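Local coordinates for protein trehalose-6-phosphate phosphatase (Neosartorya fumigata, PDB 5DXL) that belongs to the trehalose-phosphatase family of the HAD clan and folds into an alpha/beta core domain with a smaller cap domain, at residues W141-A146 / F153-C158; M110-E115 / L181-T186; S240-V243 / S247-T250; L83-E88 / D99-L104; L22-Y27 / F192-L197. All blocks are in the same frame, centred on the assembly; numbering follows the deposited sequence.

Overall arrangement
The contacts divide between the cap and the core of this HAD-family protein. Interactions 1 and 2 lie in the cap, with centres about 17 Å apart. They reach neighbouring strands, 139-142 and 180-185, of its antiparallel four-stranded sheet. Interactions 3, 4 and 5 all reach the large mixed core sheet. Interaction 5 lies close to the centre of the molecule, about 13 Å from interaction 4 and about 16 Å from interaction 3, centre to centre. The chain pairs strand 21-25 with helix 190-199 in interaction 5, and interactions 4, 2 and 1 all fall inside that loop. Interaction 3 follows. The cap is therefore an insertion within the core fold.

Interaction 1 (W141-A146 / F153-C158)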
# COMPACT_ATOMS: atom_id res chain seq x y z
N TRP A 141 -2.97 18.36 -12.77
CA TRP A 141 -3.63 19.49 -13.41
C TRP A 141 -5.06 19.60 -12.89
O TRP A 141 -5.83 18.66 -13.04
CB TRP A 141 -3.60 19.34 -14.94
CG TRP A 141 -4.11 20.56 -15.64
CD1 TRP A 141 -3.63 21.83 -15.51
CD2 TRP A 141 -5.19 20.63 -16.58
NE1 TRP A 141 -4.35 22.69 -16.32
CE2 TRP A 141 -5.31 21.97 -16.98
CE3 TRP A 141 -6.07 19.69 -17.13
CZ2 TRP A 141 -6.27 22.40 -17.90
CZ3 TRP A 141 -7.03 20.12 -18.04
CH2 TRP A 141 -7.12 21.46 -18.41
N HIS A 142 -5.39 20.72 -12.26
CA HIS A 142 -6.70 20.94 -11.65
C HIS A 142 -7.54 21.86 -12.52
O HIS A 142 -7.04 22.87 -12.99
CB HIS A 142 -6.57 21.60 -10.26
CG HIS A 142 -5.91 20.74 -9.22
ND1 HIS A 142 -6.62 19.96 -8.33
CD2 HIS A 142 -4.60 20.56 -8.90
CE1 HIS A 142 -5.79 19.34 -7.52
NE2 HIS A 142 -4.55 19.69 -7.84
N TYR A 143 -8.83 21.55 -12.70
CA TYR A 143 -9.65 22.42 -13.54
C TYR A 143 -11.11 22.59 -13.07
O TYR A 143 -11.98 22.95 -13.86
CB TYR A 143 -9.63 21.91 -14.99
CG TYR A 143 -10.11 20.50 -15.18
CD1 TYR A 143 -11.46 20.24 -15.42
CD2 TYR A 143 -9.23 19.43 -15.11
CE1 TYR A 143 -11.92 18.95 -15.59
CE2 TYR A 143 -9.68 18.13 -15.28
CZ TYR A 143 -11.03 17.90 -15.52
OH TYR A 143 -11.48 16.61 -15.69
N ARG A 144 -11.38 22.37 -11.79
CA ARG A 144 -12.75 22.51 -11.30
C ARG A 144 -13.31 23.91 -11.50
O ARG A 144 -14.51 24.06 -11.70
CB ARG A 144 -12.84 22.13 -9.81
CG ARG A 144 -14.27 22.17 -9.24
CD ARG A 144 -15.20 21.27 -10.05
NE ARG A 144 -16.61 21.39 -9.70
CZ ARG A 144 -17.51 22.07 -10.41
NH1 ARG A 144 -17.14 22.70 -11.52
NH2 ARG A 144 -18.77 22.13 -10.01
N ARG A 145 -12.46 24.93 -11.49
CA ARG A 145 -12.94 26.30 -11.60
C ARG A 145 -13.17 26.69 -13.06
O ARG A 145 -13.73 27.74 -13.35
CB ARG A 145 -11.96 27.28 -10.94
CG ARG A 145 -11.88 27.15 -9.42
CD ARG A 145 -13.19 27.52 -8.74
NE ARG A 145 -13.55 28.92 -8.99
CZ ARG A 145 -13.16 29.95 -8.24
NH1 ARG A 145 -12.39 29.77 -7.17
NH2 ARG A 145 -13.54 31.18 -8.57
N ALA A 146 -12.74 25.83 -13.97
CA ALA A 146 -12.96 26.09 -15.40
C ALA A 146 -14.40 25.81 -15.79
O ALA A 146 -15.15 25.15 -15.06
CB ALA A 146 -12.02 25.24 -16.24
N PHE A 153 -13.43 18.60 -21.66
CA PHE A 153 -12.91 18.41 -23.02
C PHE A 153 -11.40 18.56 -23.06
O PHE A 153 -10.69 17.70 -23.60
CB PHE A 153 -13.57 19.42 -23.97
CG PHE A 153 -12.91 19.52 -25.31
CD1 PHE A 153 -12.97 18.47 -26.21
CD2 PHE A 153 -12.25 20.68 -25.69
CE1 PHE A 153 -12.36 18.56 -27.46
CE2 PHE A 153 -11.65 20.79 -26.94
CZ PHE A 153 -11.71 19.72 -27.82
N GLN A 154 -10.91 19.65 -22.48
CA GLN A 154 -9.48 19.90 -22.43
C GLN A 154 -8.76 18.76 -21.73
O GLN A 154 -7.67 18.36 -22.13
CB GLN A 154 -9.20 21.22 -21.71
CG GLN A 154 -9.62 22.47 -22.49
CD GLN A 154 -8.67 22.78 -23.62
OE1 GLN A 154 -8.62 22.07 -24.63
NE2 GLN A 154 -7.89 23.85 -23.47
N ALA A 155 -9.37 18.25 -20.66
CA ALA A 155 -8.74 17.17 -19.91
C ALA A 155 -8.69 15.88 -20.73
O ALA A 155 -7.68 15.18 -20.70
CB ALA A 155 -9.48 16.95 -18.60
N ARG A 156 -9.75 15.58 -21.47
CA ARG A 156 -9.73 14.41 -22.35
C ARG A 156 -8.65 14.56 -23.41
O ARG A 156 -7.93 13.61 -23.70
CB ARG A 156 -11.09 14.20 -23.03
CG ARG A 156 -12.18 13.73 -22.10
CD ARG A 156 -13.42 13.28 -22.86
NE ARG A 156 -14.04 14.37 -23.62
CZ ARG A 156 -14.93 15.22 -23.12
NH1 ARG A 156 -15.30 15.14 -21.85
NH2 ARG A 156 -15.45 16.17 -23.89
N GLU A 157 -8.52 15.76 -23.98
CA GLU A 157 -7.53 15.98 -25.03
C GLU A 157 -6.11 15.91 -24.47
O GLU A 157 -5.22 15.30 -25.07
CB GLU A 157 -7.78 17.32 -25.71
CG GLU A 157 -9.18 17.42 -26.32
CD GLU A 157 -9.41 16.39 -27.42
OE1 GLU A 157 -8.80 16.55 -28.50
OE2 GLU A 157 -10.18 15.41 -27.22
N CYS A 158 -5.92 16.50 -23.29
CA CYS A 158 -4.61 16.49 -22.65
C CYS A 158 -4.21 15.07 -22.24
O CYS A 158 -3.06 14.67 -22.41
CB CYS A 158 -4.63 17.42 -21.44
SG CYS A 158 -3.02 17.52 -20.59
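This contact belongs to the cap domain, where the end of strand 139-142 and the turn that follows it pack against helix 148-164: Trp141 and Tyr143 meet Gln154 and Ala155. The backbones come nearest at Tyr143 and Ala155, whose CA atoms are 8.3 Å apart. Side chains fill the gap.

Trp141 has CG anti to its own backbone N (chi1 -173°), and this extends the indole toward the helix. The six-membered ring then meets the helix at its edge, near the ring plane. CH2 of Trp141 touches CB of Gln154 at 3.9 Å. The neighbouring CZ3 of Trp141 lies 3.9 Å from CA of Ala155, so the edge rests on the helix backbone as well as on side chains.

Tyr143 takes the other part of Ala155. With chi1 at 59°, its CG sits between the backbone N and the carbonyl carbon. The phenol meets the methyl group at an oblique angle. CE2 of Tyr143 is 3.5 Å from CB of Ala155, and OH of Tyr143 is equally close to that CB. The short alanine side chain lets both aromatic groups come close to the helix. Tyr143 also starts a type I turn, closed by a 3.0 Å bond from Ala146 N to Tyr143 O.

Gln154 offers only its CB to Trp141. Its chain bends at chi2 (-76°), and its amide leads away to a hydrogen bond with Thr127. Helix 112-125 flanks the contact: Phe120 meets the Trp141 ring, and Phe123 touches Gln154. Strand 180-185 completes the surroundings, with Leu181 against both Ala155 and Cys158.

Interaction 2 (M110-E115 / L181-T186)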
# COMPACT_ATOMS: atom_id res chain seq x y z
N MSE A 110 13.15 10.96 -13.64
CA MSE A 110 11.94 11.76 -13.62
C MSE A 110 11.94 12.82 -14.72
O MSE A 110 11.31 13.88 -14.58
CB MSE A 110 11.72 12.37 -12.24
CG MSE A 110 11.42 11.29 -11.21
SE MSE A 110 10.83 12.02 -9.51
CE MSE A 110 12.60 12.46 -8.78
N GLY A 111 12.63 12.53 -15.81
CA GLY A 111 12.63 13.41 -16.97
C GLY A 111 11.23 13.67 -17.49
O GLY A 111 10.99 14.71 -18.11
N TRP A 112 10.32 12.72 -17.25
CA TRP A 112 8.92 12.87 -17.65
C TRP A 112 8.29 14.13 -17.05
O TRP A 112 7.38 14.72 -17.64
CB TRP A 112 8.10 11.64 -17.25
CG TRP A 112 8.06 11.33 -15.78
CD1 TRP A 112 8.89 10.47 -15.11
CD2 TRP A 112 7.14 11.85 -14.81
NE1 TRP A 112 8.54 10.43 -13.78
CE2 TRP A 112 7.47 11.26 -13.57
CE3 TRP A 112 6.06 12.74 -14.88
CZ2 TRP A 112 6.77 11.56 -12.40
CZ3 TRP A 112 5.37 13.03 -13.71
CH2 TRP A 112 5.73 12.44 -12.49
N GLN A 113 8.79 14.56 -15.89
CA GLN A 113 8.21 15.73 -15.24
C GLN A 113 8.39 17.00 -16.07
O GLN A 113 7.55 17.89 -16.04
CB GLN A 113 8.80 15.92 -13.85
CG GLN A 113 8.40 14.82 -12.89
CD GLN A 113 8.51 15.25 -11.45
OE1 GLN A 113 8.90 16.38 -11.16
NE2 GLN A 113 8.16 14.36 -10.53
N LYS A 114 9.50 17.08 -16.79
CA LYS A 114 9.77 18.25 -17.63
C LYS A 114 8.71 18.36 -18.72
O LYS A 114 8.14 19.42 -18.95
CB LYS A 114 11.17 18.17 -18.25
CG LYS A 114 11.52 19.37 -19.12
CD LYS A 114 12.98 19.33 -19.60
CE LYS A 114 13.28 20.51 -20.52
NZ LYS A 114 14.74 20.68 -20.75
N GLU A 115 8.43 17.24 -19.38
CA GLU A 115 7.46 17.26 -20.47
C GLU A 115 6.04 17.45 -19.95
O GLU A 115 5.25 18.18 -20.55
CB GLU A 115 7.55 15.97 -21.28
CG GLU A 115 6.78 16.03 -22.59
CD GLU A 115 7.11 14.89 -23.52
OE1 GLU A 115 8.09 14.16 -23.25
OE2 GLU A 115 6.39 14.71 -24.53
N LEU A 181 -6.31 15.86 -13.69
CA LEU A 181 -5.49 14.86 -14.35
C LEU A 181 -4.19 14.75 -13.57
O LEU A 181 -3.60 15.76 -13.22
CB LEU A 181 -5.16 15.26 -15.79
CG LEU A 181 -6.21 15.19 -16.88
CD1 LEU A 181 -5.50 15.44 -18.22
CD2 LEU A 181 -6.89 13.83 -16.86
N GLU A 182 -3.74 13.53 -13.32
CA GLU A 182 -2.50 13.33 -12.57
C GLU A 182 -1.56 12.40 -13.31
O GLU A 182 -1.99 11.41 -13.90
CB GLU A 182 -2.82 12.78 -11.19
CG GLU A 182 -1.60 12.48 -10.32
CD GLU A 182 -2.01 11.98 -8.95
OE1 GLU A 182 -3.19 12.16 -8.57
OE2 GLU A 182 -1.17 11.38 -8.25
N VAL A 183 -0.27 12.73 -13.31
CA VAL A 183 0.75 11.83 -13.81
C VAL A 183 1.68 11.48 -12.66
O VAL A 183 2.13 12.35 -11.93
CB VAL A 183 1.57 12.45 -14.95
CG1 VAL A 183 2.54 11.44 -15.51
CG2 VAL A 183 0.62 12.95 -16.06
N ARG A 184 1.94 10.19 -12.51
CA ARG A 184 2.81 9.71 -11.43
C ARG A 184 3.48 8.41 -11.85
O ARG A 184 3.03 7.73 -12.77
CB ARG A 184 1.99 9.51 -10.16
CG ARG A 184 1.05 8.35 -10.30
CD ARG A 184 0.12 8.22 -9.13
NE ARG A 184 -0.54 6.93 -9.17
CZ ARG A 184 -1.42 6.52 -8.27
NH1 ARG A 184 -1.76 7.31 -7.26
NH2 ARG A 184 -1.96 5.31 -8.38
N PRO A 185 4.57 8.04 -11.17
CA PRO A 185 5.25 6.80 -11.55
C PRO A 185 4.38 5.57 -11.29
O PRO A 185 3.56 5.57 -10.36
CB PRO A 185 6.48 6.78 -10.64
CG PRO A 185 6.70 8.19 -10.30
CD PRO A 185 5.32 8.78 -10.15
N THR A 186 4.58 4.52 -12.08
CA THR A 186 3.85 3.28 -11.88
C THR A 186 4.15 2.65 -10.52
O THR A 186 3.33 1.92 -9.97
CB THR A 186 4.15 2.27 -13.01
OG1 THR A 186 5.56 2.01 -13.04
CG2 THR A 186 3.71 2.83 -14.35
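Trp112, near the N-terminal end of helix 112-125, packs on Val183, Arg184 and Pro185 of strand 180-185. The apolar contacts come first. CZ3 of Trp112 touches CG1 of Val183 at 3.7 Å. The indole and the valine lie alongside each other, headed opposite ways. Val183 has CG1 anti to its backbone N (chi1 -176°), and this branch does the touching. Further along the indole, CZ2 of Trp112 lies 3.9 Å from CD of Pro185. The proline ring crosses the tryptophan at about a right angle.

The second kind of contact is with the strand backbone. CH2 of Trp112 is 3.6 Å from O of Val183 and 4.1 Å from CA of Arg184. All of these are van der Waals contacts, and the strand approaches the ring obliquely.

CG of Gln113 lies over the rim of one indole face of Trp112, 3.4 Å above the plane. Trp170 meets Trp112 edge-to-face. The polar neighbours lie at the Gln113 amide, which is gripped at both ends, by Arg134 at OE1 and by the carbonyl oxygen of Arg136 at NE2. This is helix-on-sheet packing of the alpha/beta cap, as in other HAD proteins with a C2-type cap.

Interaction 3 (S240-V243 / S247-T250); sequences SVTV and SKQT
Lys248 reaches back to Thr242 at the end of strand 238-243, within the Rossmann-like core of the HAD fold. Its NZ donates a 2.8 Å hydrogen bond to Thr242 OG1, the two side chains meeting tip to tip. A second, weak bond runs from Lys248 NZ to Val243 O at 3.3 Å. The extended lysine chain, with CG anti to the backbone N (chi1 173°), carries NZ from the loop to the strand end. Thr250 packs against Thr242. Its OG1 lies 3.6 Å from CB of Thr242, and this is packing rather than a bond.

The next shell fixes these groups. Lys248 NZ also bonds to the carbonyl oxygen of Asp217, which gives the ammonium group three oxygen acceptors, the one at Val243 O being weak. Thr242 OG1 has a further weak hydrogen bond with Gly216 O, in the neighbouring strand 211-216. Thr250 OG1 is held by Glu222 and by the backbone N of Ala252. Phe225 of helix 222-229 touches both threonines. The loop 247-250 is thereby tied to the strand it follows and to the end of the adjacent strand. Where the two threonines face each other, their CG2 methyls are 3.9 Å apart.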
# COMPACT_ATOMS: atom_id res chain seq x y z
N SER A 240 -5.95 -12.50 1.60
CA SER A 240 -6.20 -11.09 1.29
C SER A 240 -7.46 -10.68 2.03
O SER A 240 -8.54 -11.26 1.83
CB SER A 240 -6.37 -10.87 -0.22
OG SER A 240 -5.13 -11.02 -0.90
N VAL A 241 -7.32 -9.69 2.90
CA VAL A 241 -8.37 -9.34 3.84
C VAL A 241 -8.63 -7.85 3.82
O VAL A 241 -7.73 -7.06 4.12
CB VAL A 241 -7.99 -9.76 5.27
CG1 VAL A 241 -9.18 -9.56 6.22
CG2 VAL A 241 -7.49 -11.20 5.34
N THR A 242 -9.84 -7.45 3.46
CA THR A 242 -10.20 -6.04 3.56
C THR A 242 -10.74 -5.72 4.94
O THR A 242 -11.27 -6.59 5.63
CB THR A 242 -11.25 -5.63 2.49
OG1 THR A 242 -11.36 -4.20 2.45
CG2 THR A 242 -12.64 -6.24 2.79
N VAL A 243 -10.56 -4.48 5.37
CA VAL A 243 -11.16 -4.02 6.61
C VAL A 243 -12.44 -3.29 6.23
O VAL A 243 -12.41 -2.28 5.51
CB VAL A 243 -10.19 -3.13 7.39
CG1 VAL A 243 -10.85 -2.60 8.66
CG2 VAL A 243 -8.95 -3.93 7.75
N SER A 247 -20.70 -7.01 3.47
CA SER A 247 -21.37 -6.61 2.23
C SER A 247 -20.48 -5.77 1.31
O SER A 247 -20.87 -5.48 0.19
CB SER A 247 -22.65 -5.83 2.55
OG SER A 247 -22.36 -4.66 3.31
N LYS A 248 -19.29 -5.40 1.78
CA LYS A 248 -18.37 -4.59 0.98
C LYS A 248 -17.85 -5.38 -0.21
O LYS A 248 -17.35 -6.49 -0.08
CB LYS A 248 -17.21 -4.10 1.85
CG LYS A 248 -16.10 -3.39 1.09
CD LYS A 248 -14.99 -2.98 2.05
CE LYS A 248 -13.81 -2.36 1.31
NZ LYS A 248 -12.85 -1.79 2.31
N GLN A 249 -17.98 -4.79 -1.40
CA GLN A 249 -17.45 -5.39 -2.60
C GLN A 249 -15.94 -5.15 -2.63
O GLN A 249 -15.48 -4.03 -2.43
CB GLN A 249 -18.14 -4.78 -3.83
CG GLN A 249 -17.82 -5.47 -5.13
CD GLN A 249 -18.72 -4.96 -6.25
OE1 GLN A 249 -19.94 -4.90 -6.10
NE2 GLN A 249 -18.11 -4.57 -7.36
N THR A 250 -15.19 -6.22 -2.85
CA THR A 250 -13.74 -6.16 -2.70
C THR A 250 -13.04 -7.24 -3.51
O THR A 250 -13.62 -8.28 -3.83
CB THR A 250 -13.35 -6.29 -1.20
OG1 THR A 250 -11.93 -6.21 -1.04
CG2 THR A 250 -13.83 -7.63 -0.65

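Interaction 4 (L83-E88 / D99-L104); sequences LGLSAE and DDWENL
Leu85 and Trp101 mark the closest approach of two strands that are not neighbours in the core sheet. Strand 92-94 lies between them and is antiparallel to both, so strands 84-87 and 101-103 run parallel to each other. The CA atoms of Leu85 and Trp101 are 8.9 Å apart, and those of Ala87 and Asn103 are 9.8 Å apart. The side chain of Trp101 bridges this spacing.

The indole spans the middle strand on one side of the sheet. Its CG is anti to the carbonyl carbon (chi1 -75°), and the six-membered ring ends against strand 84-87. CH2 of Trp101 touches CB of Leu85 at 3.5 Å. The next ring atom, CZ2 of Trp101, lies 3.7 Å from CD1 of Leu85. The leucine therefore makes contact with both the root and one methyl of its side chain, and it lies aslant to the indole. On the other side of CH2, CZ3 of Trp101 is 4.1 Å from CB of Ala87 and 3.9 Å from O of Leu85. Ala87 is two residues on from Leu85, and the CB atoms of both residues point toward segment 99-104. The contact is van der Waals packing, mostly apolar.

Trp101 also touches Arg94 of the middle strand. Helix 70-77 lies over this side of the sheet, with Gln70 and Asp74 against Trp101 and Leu73 against Ala87. Just past the strand, Glu88 bonds to the backbone N of Gln70 and forms a salt bridge with Arg136. On the far flank of strand 84-87 runs strand 60-65, whose Ile64 touches Leu85. Strand 101-103 is the outermost strand of the sheet at this end.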
# COMPACT_ATOMS: atom_id res chain seq x y z
N LEU A 83 10.94 -4.35 10.97
CA LEU A 83 9.84 -3.94 10.09
C LEU A 83 10.36 -3.45 8.76
O LEU A 83 11.26 -2.61 8.71
CB LEU A 83 9.00 -2.83 10.71
CG LEU A 83 8.10 -3.14 11.89
CD1 LEU A 83 7.38 -1.84 12.27
CD2 LEU A 83 7.09 -4.21 11.51
N GLY A 84 9.76 -3.95 7.68
CA GLY A 84 9.92 -3.30 6.40
C GLY A 84 8.95 -2.12 6.34
O GLY A 84 7.81 -2.25 6.75
N LEU A 85 9.42 -0.98 5.85
CA LEU A 85 8.59 0.23 5.81
C LEU A 85 8.51 0.78 4.39
O LEU A 85 9.53 1.00 3.75
CB LEU A 85 9.13 1.30 6.76
CG LEU A 85 9.23 0.84 8.23
CD1 LEU A 85 9.98 1.90 9.03
CD2 LEU A 85 7.84 0.57 8.83
N SER A 86 7.29 1.01 3.91
CA SER A 86 7.06 1.67 2.63
C SER A 86 6.26 2.94 2.91
O SER A 86 5.15 2.87 3.43
CB SER A 86 6.31 0.75 1.67
OG SER A 86 5.89 1.45 0.49
N ALA A 87 6.87 4.09 2.64
CA ALA A 87 6.27 5.38 3.01
C ALA A 87 6.00 6.24 1.80
O ALA A 87 6.59 6.02 0.73
CB ALA A 87 7.19 6.12 3.99
N GLU A 88 5.11 7.21 1.97
CA GLU A 88 4.84 8.24 0.97
C GLU A 88 4.45 7.62 -0.37
O GLU A 88 4.98 7.98 -1.41
CB GLU A 88 6.05 9.18 0.84
CG GLU A 88 6.32 9.91 2.14
CD GLU A 88 7.40 10.98 2.05
OE1 GLU A 88 7.48 11.67 1.01
OE2 GLU A 88 8.16 11.13 3.03
N ASP A 99 19.15 0.09 8.26
CA ASP A 99 18.98 1.46 8.71
C ASP A 99 18.78 2.40 7.52
O ASP A 99 18.45 3.57 7.69
CB ASP A 99 20.18 1.93 9.53
CG ASP A 99 20.26 1.28 10.90
OD1 ASP A 99 19.21 0.91 11.45
OD2 ASP A 99 21.39 1.14 11.42
N ASP A 100 19.00 1.87 6.32
CA ASP A 100 19.03 2.70 5.11
C ASP A 100 17.68 2.82 4.43
O ASP A 100 17.04 1.83 4.10
CB ASP A 100 20.05 2.14 4.11
CG ASP A 100 21.45 2.04 4.69
OD1 ASP A 100 21.83 2.93 5.48
OD2 ASP A 100 22.15 1.06 4.37
N TRP A 101 17.25 4.06 4.22
CA TRP A 101 16.06 4.33 3.42
C TRP A 101 16.45 4.54 1.97
O TRP A 101 17.40 5.26 1.68
CB TRP A 101 15.34 5.56 3.93
CG TRP A 101 14.58 5.37 5.19
CD1 TRP A 101 15.05 5.49 6.47
CD2 TRP A 101 13.19 5.04 5.31
NE1 TRP A 101 14.04 5.25 7.37
CE2 TRP A 101 12.89 4.98 6.68
CE3 TRP A 101 12.18 4.80 4.38
CZ2 TRP A 101 11.61 4.68 7.14
CZ3 TRP A 101 10.91 4.49 4.84
CH2 TRP A 101 10.64 4.45 6.21
N GLU A 102 15.72 3.91 1.05
CA GLU A 102 15.92 4.21 -0.36
C GLU A 102 14.85 5.19 -0.84
O GLU A 102 13.66 5.00 -0.57
CB GLU A 102 15.89 2.96 -1.23
CG GLU A 102 15.91 3.32 -2.72
CD GLU A 102 16.29 2.18 -3.64
OE1 GLU A 102 16.28 1.01 -3.20
OE2 GLU A 102 16.60 2.47 -4.82
N ASN A 103 15.29 6.22 -1.56
CA ASN A 103 14.39 7.17 -2.18
C ASN A 103 14.09 6.69 -3.60
O ASN A 103 14.88 6.91 -4.51
CB ASN A 103 15.02 8.57 -2.20
CG ASN A 103 14.07 9.64 -2.71
OD1 ASN A 103 13.13 9.37 -3.46
ND2 ASN A 103 14.31 10.88 -2.29
N LEU A 104 12.95 6.03 -3.77
CA LEU A 104 12.66 5.38 -5.04
C LEU A 104 12.34 6.40 -6.13
O LEU A 104 12.51 6.11 -7.32
CB LEU A 104 11.51 4.38 -4.87
CG LEU A 104 11.91 3.21 -3.96
CD1 LEU A 104 10.73 2.31 -3.63
CD2 LEU A 104 13.01 2.42 -4.63

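Interaction 5 (L22-Y27 / F192-L197)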
# COMPACT_ATOMS: atom_id res chain seq x y z
N LEU A 22 4.69 -13.95 5.14
CA LEU A 22 4.76 -12.58 4.65
C LEU A 22 3.53 -11.81 5.10
O LEU A 22 2.40 -12.29 4.91
CB LEU A 22 4.86 -12.55 3.12
CG LEU A 22 4.74 -11.19 2.44
CD1 LEU A 22 5.89 -10.26 2.82
CD2 LEU A 22 4.68 -11.38 0.93
N PHE A 23 3.75 -10.65 5.71
CA PHE A 23 2.65 -9.77 6.16
C PHE A 23 2.76 -8.43 5.46
O PHE A 23 3.83 -7.82 5.43
CB PHE A 23 2.71 -9.56 7.67
CG PHE A 23 2.44 -10.80 8.48
CD1 PHE A 23 1.17 -11.07 8.96
CD2 PHE A 23 3.47 -11.68 8.79
CE1 PHE A 23 0.93 -12.21 9.71
CE2 PHE A 23 3.23 -12.83 9.54
CZ PHE A 23 1.96 -13.09 10.01
N MSE A 24 1.66 -7.95 4.88
CA MSE A 24 1.64 -6.62 4.29
C MSE A 24 0.42 -5.88 4.83
O MSE A 24 -0.72 -6.27 4.56
CB MSE A 24 1.62 -6.72 2.76
CG MSE A 24 2.87 -7.41 2.21
SE MSE A 24 2.95 -7.62 0.26
CE MSE A 24 1.46 -8.82 -0.01
N PHE A 25 0.67 -4.82 5.60
CA PHE A 25 -0.40 -4.06 6.25
C PHE A 25 -0.42 -2.61 5.80
O PHE A 25 0.60 -1.94 5.87
CB PHE A 25 -0.19 -4.01 7.77
CG PHE A 25 -0.03 -5.35 8.43
CD1 PHE A 25 -0.80 -6.44 8.05
CD2 PHE A 25 0.88 -5.51 9.44
CE1 PHE A 25 -0.64 -7.68 8.70
CE2 PHE A 25 1.03 -6.73 10.10
CZ PHE A 25 0.27 -7.80 9.74
N ASP A 26 -1.59 -2.11 5.38
CA ASP A 26 -1.79 -0.67 5.38
C ASP A 26 -1.79 -0.25 6.85
O ASP A 26 -1.98 -1.09 7.74
CB ASP A 26 -3.11 -0.31 4.66
CG ASP A 26 -3.23 1.17 4.31
OD1 ASP A 26 -2.34 1.98 4.63
OD2 ASP A 26 -4.24 1.53 3.68
N TYR A 27 -1.54 1.03 7.13
CA TYR A 27 -1.52 1.48 8.52
C TYR A 27 -2.85 2.17 8.89
O TYR A 27 -3.68 1.59 9.59
CB TYR A 27 -0.32 2.42 8.77
CG TYR A 27 -0.35 2.95 10.18
CD1 TYR A 27 -0.18 2.09 11.25
CD2 TYR A 27 -0.61 4.29 10.43
CE1 TYR A 27 -0.24 2.54 12.56
CE2 TYR A 27 -0.68 4.76 11.74
CZ TYR A 27 -0.50 3.88 12.79
OH TYR A 27 -0.56 4.34 14.08
N PHE A 192 1.76 -2.78 -7.35
CA PHE A 192 3.13 -2.84 -7.85
C PHE A 192 4.01 -3.15 -6.65
O PHE A 192 4.84 -4.07 -6.66
CB PHE A 192 3.51 -1.51 -8.52
CG PHE A 192 4.90 -1.49 -9.10
CD1 PHE A 192 6.00 -1.29 -8.28
CD2 PHE A 192 5.09 -1.64 -10.46
CE1 PHE A 192 7.28 -1.27 -8.82
CE2 PHE A 192 6.37 -1.61 -11.00
CZ PHE A 192 7.46 -1.42 -10.18
N ILE A 193 3.78 -2.39 -5.59
CA ILE A 193 4.51 -2.59 -4.36
C ILE A 193 4.38 -4.04 -3.85
O ILE A 193 5.38 -4.70 -3.62
CB ILE A 193 4.04 -1.58 -3.28
CG1 ILE A 193 4.30 -0.14 -3.77
CG2 ILE A 193 4.71 -1.87 -1.94
CD1 ILE A 193 3.62 0.98 -2.93
N ALA A 194 3.15 -4.54 -3.74
CA ALA A 194 2.89 -5.91 -3.25
C ALA A 194 3.41 -7.04 -4.15
O ALA A 194 3.86 -8.08 -3.67
CB ALA A 194 1.38 -6.10 -3.04
N ALA A 195 3.31 -6.87 -5.46
CA ALA A 195 3.81 -7.90 -6.37
C ALA A 195 5.32 -8.00 -6.25
O ALA A 195 5.87 -9.09 -6.26
CB ALA A 195 3.41 -7.60 -7.81
N ARG A 196 5.97 -6.85 -6.13
CA ARG A 196 7.42 -6.77 -6.02
C ARG A 196 7.90 -7.55 -4.79
O ARG A 196 8.88 -8.28 -4.85
CB ARG A 196 7.86 -5.30 -5.93
CG ARG A 196 9.30 -5.05 -6.34
CD ARG A 196 9.78 -3.67 -5.90
NE ARG A 196 9.62 -3.47 -4.46
CZ ARG A 196 10.33 -4.10 -3.52
NH1 ARG A 196 11.25 -5.00 -3.86
NH2 ARG A 196 10.11 -3.85 -2.24
N LEU A 197 7.17 -7.39 -3.69
CA LEU A 197 7.51 -8.10 -2.45
C LEU A 197 7.43 -9.61 -2.57
O LEU A 197 8.25 -10.33 -2.00
CB LEU A 197 6.58 -7.64 -1.33
CG LEU A 197 7.15 -6.47 -0.54
CD1 LEU A 197 6.16 -6.00 0.49
CD2 LEU A 197 8.46 -6.92 0.11
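Met24, a selenomethionine in the model, joins strand 21-25 to helix 190-199 in the Rossmann-like core of the HAD fold. The tight part of the contact is built around its SE atom. SE of Met24 lies 3.6 Å from CD1 of Leu197. It is also 3.9 Å from CA of Ala194, placing it in van der Waals contact with the helix backbone. The side chain bends at chi3 (-65°), and this brings its terminal CE to 4.1 Å from CB of Ala194. Met24 and Leu197 lie side by side, pointing opposite ways. Ile65 of strand 60-65 and Val212 of strand 211-216 also touch Met24 and close in this buried patch.

The other side of the helix is looser. Ala195 points away from the strand, and Phe192 is exposed. Arg196 forms a salt bridge with Glu200 along the helix.

The DxDxT signature of the HAD family begins at Asp26, at the C-terminal end of this strand region. Lys190, at the start of the same helix, forms a salt bridge with Asp26 OD1. Tyr27 N also donates to Asp26 OD1, over 2.8 Å, meeting the oxygen from above the carboxylate plane, 35° out of it.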